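Local coordinates for protein dihydrodipicolinate synthase (Bacillus clausii KSM-K16, PDB 3E96) that probably acts as a 4-hydroxy-tetrahydrodipicolinate synthase, a lyase of the DapA family built on a TIM barrel, at residues V84-G89 with A105-V110. Residues are numbered along the deposited sequence; the frame is centred on the assembly and turned at random.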
ATOM      1  N   VAL B  84      -7.617  22.871  -7.033  1.00 16.17           N
ATOM      2  CA  VAL B  84      -6.783  22.092  -6.128  1.00 15.19           C
ATOM      3  C   VAL B  84      -7.531  20.822  -5.741  1.00 14.41           C
ATOM      4  O   VAL B  84      -8.592  20.886  -5.125  1.00 14.83           O
ATOM      5  CB  VAL B  84      -6.448  22.898  -4.854  1.00 14.92           C
ATOM      6  CG1 VAL B  84      -5.651  22.040  -3.880  1.00 16.24           C
ATOM      7  CG2 VAL B  84      -5.656  24.142  -5.229  1.00 15.80           C
ATOM      8  N   VAL B  85      -6.979  19.676  -6.127  1.00 13.73           N
ATOM      9  CA  VAL B  85      -7.575  18.382  -5.822  1.00 13.00           C
ATOM     10  C   VAL B  85      -6.681  17.698  -4.795  1.00 14.44           C
ATOM     11  O   VAL B  85      -5.515  17.417  -5.066  1.00 14.46           O
ATOM     12  CB  VAL B  85      -7.666  17.509  -7.086  1.00 14.00           C
ATOM     13  CG1 VAL B  85      -8.295  16.159  -6.743  1.00 13.82           C
ATOM     14  CG2 VAL B  85      -8.476  18.238  -8.162  1.00 13.75           C
ATOM     15  N   ALA B  86      -7.231  17.438  -3.613  1.00 12.48           N
ATOM     16  CA  ALA B  86      -6.463  16.828  -2.535  1.00 13.00           C
ATOM     17  C   ALA B  86      -6.495  15.303  -2.493  1.00 12.44           C
ATOM     18  O   ALA B  86      -7.559  14.692  -2.389  1.00 12.28           O
ATOM     19  CB  ALA B  86      -6.932  17.389  -1.188  1.00 11.76           C
ATOM     20  N   GLY B  87      -5.316  14.695  -2.570  1.00 12.89           N
ATOM     21  CA  GLY B  87      -5.239  13.251  -2.496  1.00 12.00           C
ATOM     22  C   GLY B  87      -5.498  12.822  -1.062  1.00 12.84           C
ATOM     23  O   GLY B  87      -4.981  13.439  -0.121  1.00 12.40           O
ATOM     24  N   ILE B  88      -6.315  11.786  -0.890  1.00 11.94           N
ATOM     25  CA  ILE B  88      -6.629  11.254   0.434  1.00 13.11           C
ATOM     26  C   ILE B  88      -6.609   9.728   0.361  1.00 13.77           C
ATOM     27  O   ILE B  88      -6.642   9.152  -0.732  1.00 14.77           O
ATOM     28  CB  ILE B  88      -8.021  11.739   0.942  1.00 12.93           C
ATOM     29  CG1 ILE B  88      -9.137  11.225   0.032  1.00 13.18           C
ATOM     30  CG2 ILE B  88      -8.055  13.263   0.992  1.00 13.07           C
ATOM     31  CD1 ILE B  88     -10.542  11.614   0.518  1.00 13.98           C
ATOM     32  N   GLY B  89      -6.542   9.070   1.515  1.00 13.99           N
ATOM     33  CA  GLY B  89      -6.501   7.615   1.516  1.00 15.32           C
ATOM     34  C   GLY B  89      -6.486   6.996   2.904  1.00 14.61           C
ATOM     35  O   GLY B  89      -6.884   7.644   3.871  1.00 15.05           O
ATOM     36  N   ALA B 105      -9.553  23.501   4.289  1.00 20.39           N
ATOM     37  CA  ALA B 105      -8.385  24.239   3.815  1.00 21.19           C
ATOM     38  C   ALA B 105      -8.679  25.067   2.563  1.00 20.04           C
ATOM     39  O   ALA B 105      -7.971  26.030   2.265  1.00 20.59           O
ATOM     40  CB  ALA B 105      -7.231  23.272   3.547  1.00 21.14           C
ATOM     41  N   GLY B 106      -9.718  24.688   1.829  1.00 19.53           N
ATOM     42  CA  GLY B 106     -10.060  25.424   0.625  1.00 20.18           C
ATOM     43  C   GLY B 106      -9.859  24.651  -0.666  1.00 20.41           C
ATOM     44  O   GLY B 106      -9.865  25.240  -1.747  1.00 20.48           O
ATOM     45  N   ALA B 107      -9.666  23.337  -0.568  1.00 19.26           N
ATOM     46  CA  ALA B 107      -9.488  22.513  -1.761  1.00 18.23           C
ATOM     47  C   ALA B 107     -10.798  22.510  -2.541  1.00 18.94           C
ATOM     48  O   ALA B 107     -11.856  22.790  -1.982  1.00 19.94           O
ATOM     49  CB  ALA B 107      -9.110  21.090  -1.374  1.00 19.00           C
ATOM     50  N   ASP B 108     -10.722  22.183  -3.827  1.00 17.47           N
ATOM     51  CA  ASP B 108     -11.899  22.154  -4.687  1.00 18.51           C
ATOM     52  C   ASP B 108     -12.514  20.768  -4.774  1.00 17.67           C
ATOM     53  O   ASP B 108     -13.705  20.618  -5.048  1.00 17.88           O
ATOM     54  CB  ASP B 108     -11.517  22.645  -6.081  1.00 18.88           C
ATOM     55  CG  ASP B 108     -11.043  24.077  -6.072  1.00 20.81           C
ATOM     56  OD1 ASP B 108     -11.877  24.973  -5.808  1.00 20.50           O
ATOM     57  OD2 ASP B 108      -9.839  24.309  -6.312  1.00 19.20           O
ATOM     58  N   ALA B 109     -11.694  19.752  -4.541  1.00 16.09           N
ATOM     59  CA  ALA B 109     -12.155  18.374  -4.589  1.00 16.88           C
ATOM     60  C   ALA B 109     -11.085  17.486  -3.973  1.00 15.87           C
ATOM     61  O   ALA B 109     -10.017  17.964  -3.594  1.00 15.88           O
ATOM     62  CB  ALA B 109     -12.400  17.956  -6.042  1.00 17.09           C
ATOM     63  N   VAL B 110     -11.388  16.198  -3.863  1.00 15.49           N
ATOM     64  CA  VAL B 110     -10.430  15.234  -3.338  1.00 14.13           C
ATOM     65  C   VAL B 110     -10.273  14.099  -4.338  1.00 13.99           C
ATOM     66  O   VAL B 110     -11.169  13.849  -5.150  1.00 13.54           O
ATOM     67  CB  VAL B 110     -10.895  14.607  -1.992  1.00 15.42           C
ATOM     68  CG1 VAL B 110     -10.970  15.671  -0.913  1.00 13.92           C
ATOM     69  CG2 VAL B 110     -12.243  13.914  -2.175  1.00 13.99           C
TER
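Val84 to Ile88 and Ala107 to Val110 pair along neighbouring parallel strands of a TIM barrel, a worked example of the beta-alpha-beta unit, with helix 92-105 as the crossover. That helix ends in a Schellman motif at Gly106, whose positive phi lets the chain turn back toward the barrel. Just before the second strand, Asp108 holds Val84 twice. Its OD2 takes the N-H of Val84 at 2.7 Å through the anti lone pair, in a nearly straight bond (168°), while its own backbone N gives a 2.8 Å bond to Val84 O, in the carbonyl plane. One residue thus grips both polar backbone atoms of Val84; CG lies beside its own backbone N (chi1 -63°), which swings OD2 over to the N-H of Val84. An alanine here would probably leave the N-H of Val84 without this acceptor and the loop ahead of strand 109-112 tied to Val84 O through backbone bonds alone. Ala109 N adds a weak bond to Val84 O, and the parallel pairing continues with the hydrogen bond from Ala86 N to Ala109 O (2.8 Å). The side chains of Val85 and Ala109 share the face turned into the barrel, where Val85 comes within about 5 Å of the side chain of Lys167, the predicted Schiff-base lysine. Ala86 and Val110 point the other way, toward the surrounding helices: Ala86 touches Val71 and Ala102, and Val110 meets Leu136. On that outer side Ile88 reaches obliquely across Val110, its CD1 3.9 Å from both CB and CG2 of the valine.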